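Long-range contacts in ALDH21) (Physcomitrella patens subsp. patens, PDB 5MZ5), which oxidises succinic semialdehyde with NADP(+) as coenzyme, as a plant member of the aldehyde dehydrogenase family: residues 41-46 with 224-229; 104-109 with 230-235. One frame throughout, in Å; residues are numbered along the deposited sequence.

Overall arrangement
Both contacts are built on one continuous piece of chain, helix 219-229 and the loop that leads from it to strand 239-241 of the Rossmann-type coenzyme-binding sheet. Contact 1 sets the N-terminal strand 38-44 against the helix, while contact 2 joins helix 97-113 to the loop; their centres lie about 12 Å apart. The two also touch directly: Leu228 CD2 of 224-229 meets Val107 CG2 of 104-109 at 3.7 Å. Contact 1 lies nearer the NADP(+) site, with the side chain of Phe43 about 12 Å from that of Lys212, a residue that binds NADP(+); contact 2 lies away from the known ligand-binding residues. Neither involves another subunit.

Contact 1 of 2, residues 41-46 with 224-229; sequences NIFLAS and LGEILH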
loop_
_atom_site.group_PDB
_atom_site.type_symbol
_atom_site.label_atom_id
_atom_site.label_comp_id
_atom_site.label_asym_id
_atom_site.label_seq_id
_atom_site.Cartn_x
_atom_site.Cartn_y
_atom_site.Cartn_z
ATOM N N ASN A 41 24.638 -33.622 -13.669
ATOM C CA ASN A 41 23.457 -34.341 -13.247
ATOM C C ASN A 41 22.264 -33.447 -13.504
ATOM O O ASN A 41 22.400 -32.224 -13.564
ATOM C CB ASN A 41 23.508 -34.641 -11.746
ATOM C CG ASN A 41 24.530 -35.654 -11.331
ATOM O OD1 ASN A 41 25.362 -35.386 -10.468
ATOM N ND2 ASN A 41 24.429 -36.864 -11.851
ATOM N N ILE A 42 21.093 -34.060 -13.646
ATOM C CA ILE A 42 19.830 -33.349 -13.766
ATOM C C ILE A 42 19.130 -33.531 -12.430
ATOM O O ILE A 42 19.544 -34.389 -11.638
ATOM C CB ILE A 42 18.987 -33.724 -15.015
ATOM C CG1 ILE A 42 18.610 -35.221 -15.040
ATOM C CG2 ILE A 42 19.750 -33.314 -16.271
ATOM C CD1 ILE A 42 17.540 -35.641 -16.087
ATOM N N PHE A 43 18.120 -32.707 -12.148
ATOM C CA PHE A 43 17.475 -32.772 -10.855
ATOM C C PHE A 43 16.053 -33.234 -10.963
ATOM O O PHE A 43 15.239 -32.610 -11.623
ATOM C CB PHE A 43 17.642 -31.432 -10.100
ATOM C CG PHE A 43 19.102 -31.231 -9.743
ATOM C CD1 PHE A 43 19.625 -31.757 -8.564
ATOM C CD2 PHE A 43 19.977 -30.610 -10.636
ATOM C CE1 PHE A 43 20.990 -31.635 -8.270
ATOM C CE2 PHE A 43 21.337 -30.514 -10.351
ATOM C CZ PHE A 43 21.835 -31.037 -9.173
ATOM N N LEU A 44 15.779 -34.377 -10.339
ATOM C CA LEU A 44 14.477 -35.023 -10.338
ATOM C C LEU A 44 14.011 -35.150 -8.904
ATOM O O LEU A 44 14.613 -35.896 -8.121
ATOM C CB LEU A 44 14.568 -36.391 -11.043
ATOM C CG LEU A 44 13.335 -37.310 -11.003
ATOM C CD1 LEU A 44 12.140 -36.659 -11.653
ATOM C CD2 LEU A 44 13.616 -38.621 -11.718
ATOM N N ALA A 45 12.943 -34.392 -8.554
ATOM C CA ALA A 45 12.351 -34.350 -7.215
ATOM C C ALA A 45 13.444 -34.056 -6.154
ATOM O O ALA A 45 13.585 -34.803 -5.174
ATOM C CB ALA A 45 11.628 -35.662 -6.919
ATOM N N SER A 46 14.248 -32.976 -6.421
ATOM C CA SER A 46 15.352 -32.426 -5.603
ATOM C C SER A 46 16.655 -33.231 -5.611
ATOM O O SER A 46 17.618 -32.844 -4.938
ATOM C CB SER A 46 14.908 -32.213 -4.154
ATOM O OG SER A 46 13.609 -31.657 -4.062
ATOM N N LEU A 224 22.153 -24.028 -10.352
ATOM C CA LEU A 224 21.143 -23.625 -9.353
ATOM C C LEU A 224 20.564 -24.871 -8.659
ATOM O O LEU A 224 20.423 -24.863 -7.441
ATOM C CB LEU A 224 20.023 -22.709 -9.896
ATOM C CG LEU A 224 20.393 -21.234 -10.143
ATOM C CD1 LEU A 224 19.266 -20.498 -10.886
ATOM C CD2 LEU A 224 20.746 -20.484 -8.830
ATOM N N GLY A 225 20.372 -25.942 -9.437
ATOM C CA GLY A 225 19.912 -27.256 -8.998
ATOM C C GLY A 225 20.842 -27.888 -7.986
ATOM O O GLY A 225 20.367 -28.389 -6.970
ATOM N N GLU A 226 22.182 -27.802 -8.218
ATOM C CA GLU A 226 23.215 -28.313 -7.306
ATOM C C GLU A 226 23.140 -27.566 -5.977
ATOM O O GLU A 226 23.210 -28.182 -4.906
ATOM C CB GLU A 226 24.623 -28.120 -7.888
ATOM C CG GLU A 226 24.992 -29.005 -9.059
ATOM C CD GLU A 226 26.267 -28.590 -9.777
ATOM O OE1 GLU A 226 26.357 -28.853 -10.996
ATOM O OE2 GLU A 226 27.163 -27.991 -9.135
ATOM N N ILE A 227 23.020 -26.231 -6.061
ATOM C CA ILE A 227 22.912 -25.345 -4.906
ATOM C C ILE A 227 21.643 -25.708 -4.106
ATOM O O ILE A 227 21.734 -25.952 -2.914
ATOM C CB ILE A 227 22.937 -23.856 -5.361
ATOM C CG1 ILE A 227 24.331 -23.473 -5.914
ATOM C CG2 ILE A 227 22.461 -22.911 -4.237
ATOM C CD1 ILE A 227 24.380 -22.216 -6.770
ATOM N N LEU A 228 20.491 -25.811 -4.789
ATOM C CA LEU A 228 19.201 -26.111 -4.181
ATOM C C LEU A 228 19.140 -27.464 -3.510
ATOM O O LEU A 228 18.532 -27.584 -2.454
ATOM C CB LEU A 228 18.061 -25.951 -5.208
ATOM C CG LEU A 228 17.737 -24.535 -5.664
ATOM C CD1 LEU A 228 16.654 -24.562 -6.706
ATOM C CD2 LEU A 228 17.336 -23.644 -4.487
ATOM N N HIS A 229 19.796 -28.472 -4.110
ATOM C CA HIS A 229 19.880 -29.841 -3.608
ATOM C C HIS A 229 20.491 -29.918 -2.200
ATOM O O HIS A 229 20.061 -30.739 -1.403
ATOM C CB HIS A 229 20.668 -30.720 -4.612
ATOM C CG HIS A 229 21.088 -32.047 -4.059
ATOM N ND1 HIS A 229 20.149 -33.014 -3.688
ATOM C CD2 HIS A 229 22.327 -32.514 -3.778
ATOM C CE1 HIS A 229 20.848 -34.028 -3.204
ATOM N NE2 HIS A 229 22.161 -33.779 -3.243
HETATM O O HOH W 1 24.831 -31.396 -11.908
#
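In the coenzyme-binding domain, the N-terminal strand 38-44 lies over helix 219-229, and Phe43 fills the space between them by resting on Gly225. Gly225 CA lies 3.9 Å from the centre of the Phe43 ring, 20° off its normal, a CH-pi contact over the face. A side chain on Gly225 would run into the ring, which is why glycine suits this helix turn. The ring reaches on to the next residue, where Phe43 CZ comes within 3.4 Å of Glu226 N and meets Glu226 CG at 3.8 Å.

His229, one turn further on, gives its ND1 hydrogen to Ser46 O at 2.8 Å; the donor lies in the carbonyl plane, and the N-H...O angle is 148°. At the other end a water accepts from Asn41 N at 2.8 Å and donates to Glu226 OE1, while Arg114 holds OE2 in a salt bridge.

Around this buried packing, Phe43 pairs through its backbone with Ile241 of strand 239-241, Pro48 of strand 47-49 touches both Phe43 and His229, and on the helix Leu224 and Ile227 pack against Val107 of helix 97-113.

Contact 2 of 2, residues 104-109 with 230-235; sequences LEKVVA and KIEELP
Lys106 reaches from helix 97-113 to two consecutive acidic residues, Glu232 and Glu233, in the loop after helix 219-229. Its shortest bond is from NZ to Glu233 OE1 at 2.9 Å, received on the syn lone pair, the side facing the other carboxylate oxygen. A weak bond from NZ to Glu233 OE2 at 3.3 Å makes the grip on this carboxylate two-pronged but uneven. The second carboxylate adds another weak bond, from NZ to Glu232 OE1 at 3.2 Å, so that one ammonium group serves three oxygens in a salt-bridge network. With two negative groups so close, the lysine is likely to stay protonated.

The side-chain shapes explain the meeting. Lys106 is extended beyond CG, as suits a long amine that must cross from helix to loop, whereas both glutamates bend at chi2 (-93° in Glu232, 93° in Glu233) and cross the lysine at about a right angle. An alanine in place of Lys106 would probably leave the two neighbouring carboxylates of Glu232 and Glu233 without their shared positive partner, and less firmly fixed in rotation.

Beneath the charges the contact is apolar. Ile231 and Lys106 slide past each other in opposite directions, and Ile231 CD1 lies 3.8 Å from Lys106 CB. The same methyl meets Val107 CG2 at 3.8 Å; these branched aliphatic side chains suit the buried side, where Val107 also packs on Phe144 of helix 130-151. Nearby, Lys230 NZ forms a salt bridge with Glu110, a second ionic link to helix 97-113.

The loop residues Ile231 to Leu234 form a type I beta turn, in which Leu234 N gives a weak hydrogen bond to Ile231 O at 3.3 Å, and the arrangement is that of a helix-to-strand connection in a Rossmann-type domain, tied by charge to a helix packed alongside.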
loop_
_atom_site.group_PDB
_atom_site.type_symbol
_atom_site.label_atom_id
_atom_site.label_comp_id
_atom_site.label_asym_id
_atom_site.label_seq_id
_atom_site.Cartn_x
_atom_site.Cartn_y
_atom_site.Cartn_z
ATOM N N LEU A 104 16.653 -18.863 0.066
ATOM C CA LEU A 104 17.091 -17.814 -0.854
ATOM C C LEU A 104 18.423 -17.182 -0.454
ATOM O O LEU A 104 19.235 -16.882 -1.325
ATOM C CB LEU A 104 15.976 -16.761 -1.037
ATOM C CG LEU A 104 14.690 -17.281 -1.660
ATOM C CD1 LEU A 104 13.510 -16.448 -1.284
ATOM C CD2 LEU A 104 14.823 -17.439 -3.181
ATOM N N GLU A 105 18.665 -17.024 0.858
ATOM C CA GLU A 105 19.918 -16.471 1.375
ATOM C C GLU A 105 21.068 -17.456 1.186
ATOM O O GLU A 105 22.204 -17.029 0.956
ATOM C CB GLU A 105 19.790 -16.065 2.852
ATOM C CG GLU A 105 18.916 -14.840 3.053
ATOM C CD GLU A 105 18.786 -14.388 4.495
ATOM O OE1 GLU A 105 18.607 -15.243 5.395
ATOM O OE2 GLU A 105 18.848 -13.162 4.722
ATOM N N LYS A 106 20.772 -18.767 1.284
ATOM C CA LYS A 106 21.760 -19.820 1.070
ATOM C C LYS A 106 22.156 -19.878 -0.411
ATOM O O LYS A 106 23.308 -20.138 -0.714
ATOM C CB LYS A 106 21.264 -21.179 1.589
ATOM C CG LYS A 106 21.397 -21.313 3.094
ATOM C CD LYS A 106 20.811 -22.632 3.590
ATOM C CE LYS A 106 20.878 -22.725 5.097
ATOM N NZ LYS A 106 20.806 -24.135 5.571
ATOM N N VAL A 107 21.204 -19.578 -1.329
ATOM C CA VAL A 107 21.469 -19.514 -2.769
ATOM C C VAL A 107 22.407 -18.306 -3.033
ATOM O O VAL A 107 23.399 -18.465 -3.736
ATOM C CB VAL A 107 20.164 -19.449 -3.633
ATOM C CG1 VAL A 107 20.484 -19.268 -5.117
ATOM C CG2 VAL A 107 19.308 -20.687 -3.424
ATOM N N VAL A 108 22.105 -17.134 -2.428
ATOM C CA VAL A 108 22.915 -15.906 -2.523
ATOM C C VAL A 108 24.384 -16.197 -2.111
ATOM O O VAL A 108 25.300 -15.879 -2.879
ATOM C CB VAL A 108 22.287 -14.735 -1.711
ATOM C CG1 VAL A 108 23.259 -13.565 -1.541
ATOM C CG2 VAL A 108 20.983 -14.261 -2.345
ATOM N N ALA A 109 24.580 -16.869 -0.952
ATOM C CA ALA A 109 25.885 -17.244 -0.398
ATOM C C ALA A 109 26.668 -18.192 -1.315
ATOM O O ALA A 109 27.871 -17.994 -1.512
ATOM C CB ALA A 109 25.723 -17.858 0.992
ATOM N N LYS A 230 21.478 -29.060 -1.893
ATOM C CA LYS A 230 22.170 -29.022 -0.602
ATOM C C LYS A 230 21.400 -28.238 0.477
ATOM O O LYS A 230 21.859 -28.186 1.615
ATOM C CB LYS A 230 23.590 -28.433 -0.781
ATOM C CG LYS A 230 24.518 -29.258 -1.691
ATOM C CD LYS A 230 25.860 -28.529 -1.996
ATOM C CE LYS A 230 25.763 -27.389 -3.000
ATOM N NZ LYS A 230 27.092 -26.901 -3.456
ATOM N N ILE A 231 20.234 -27.636 0.140
ATOM C CA ILE A 231 19.472 -26.837 1.108
ATOM C C ILE A 231 18.377 -27.689 1.782
ATOM O O ILE A 231 17.351 -28.008 1.176
ATOM C CB ILE A 231 18.958 -25.499 0.501
ATOM C CG1 ILE A 231 20.146 -24.660 -0.035
ATOM C CG2 ILE A 231 18.126 -24.710 1.534
ATOM C CD1 ILE A 231 19.768 -23.509 -0.953
ATOM N N GLU A 232 18.623 -28.019 3.062
ATOM C CA GLU A 232 17.793 -28.857 3.931
ATOM C C GLU A 232 16.394 -28.287 4.199
ATOM O O GLU A 232 15.453 -29.073 4.305
ATOM C CB GLU A 232 18.526 -29.195 5.247
ATOM C CG GLU A 232 18.990 -27.985 6.061
ATOM C CD GLU A 232 20.410 -27.485 5.833
ATOM O OE1 GLU A 232 20.778 -27.185 4.672
ATOM O OE2 GLU A 232 21.145 -27.351 6.838
ATOM N N GLU A 233 16.256 -26.936 4.295
ATOM C CA GLU A 233 14.987 -26.221 4.523
ATOM C C GLU A 233 13.981 -26.451 3.389
ATOM O O GLU A 233 12.774 -26.373 3.618
ATOM C CB GLU A 233 15.217 -24.702 4.647
ATOM C CG GLU A 233 15.846 -24.236 5.948
ATOM C CD GLU A 233 17.354 -24.093 5.952
ATOM O OE1 GLU A 233 18.034 -24.795 5.169
ATOM O OE2 GLU A 233 17.859 -23.301 6.780
ATOM N N LEU A 234 14.478 -26.704 2.171
ATOM C CA LEU A 234 13.631 -26.908 1.007
ATOM C C LEU A 234 13.066 -28.332 0.977
ATOM O O LEU A 234 13.844 -29.278 0.929
ATOM C CB LEU A 234 14.405 -26.538 -0.275
ATOM C CG LEU A 234 13.588 -26.149 -1.507
ATOM C CD1 LEU A 234 12.692 -24.922 -1.240
ATOM C CD2 LEU A 234 14.511 -25.898 -2.683
ATOM N N PRO A 235 11.721 -28.510 1.092
ATOM C CA PRO A 235 11.144 -29.873 1.106
ATOM C C PRO A 235 11.535 -30.748 -0.091
ATOM O O PRO A 235 11.772 -30.232 -1.178
ATOM C CB PRO A 235 9.628 -29.617 1.130
ATOM C CG PRO A 235 9.481 -28.243 1.723
ATOM C CD PRO A 235 10.660 -27.483 1.199
#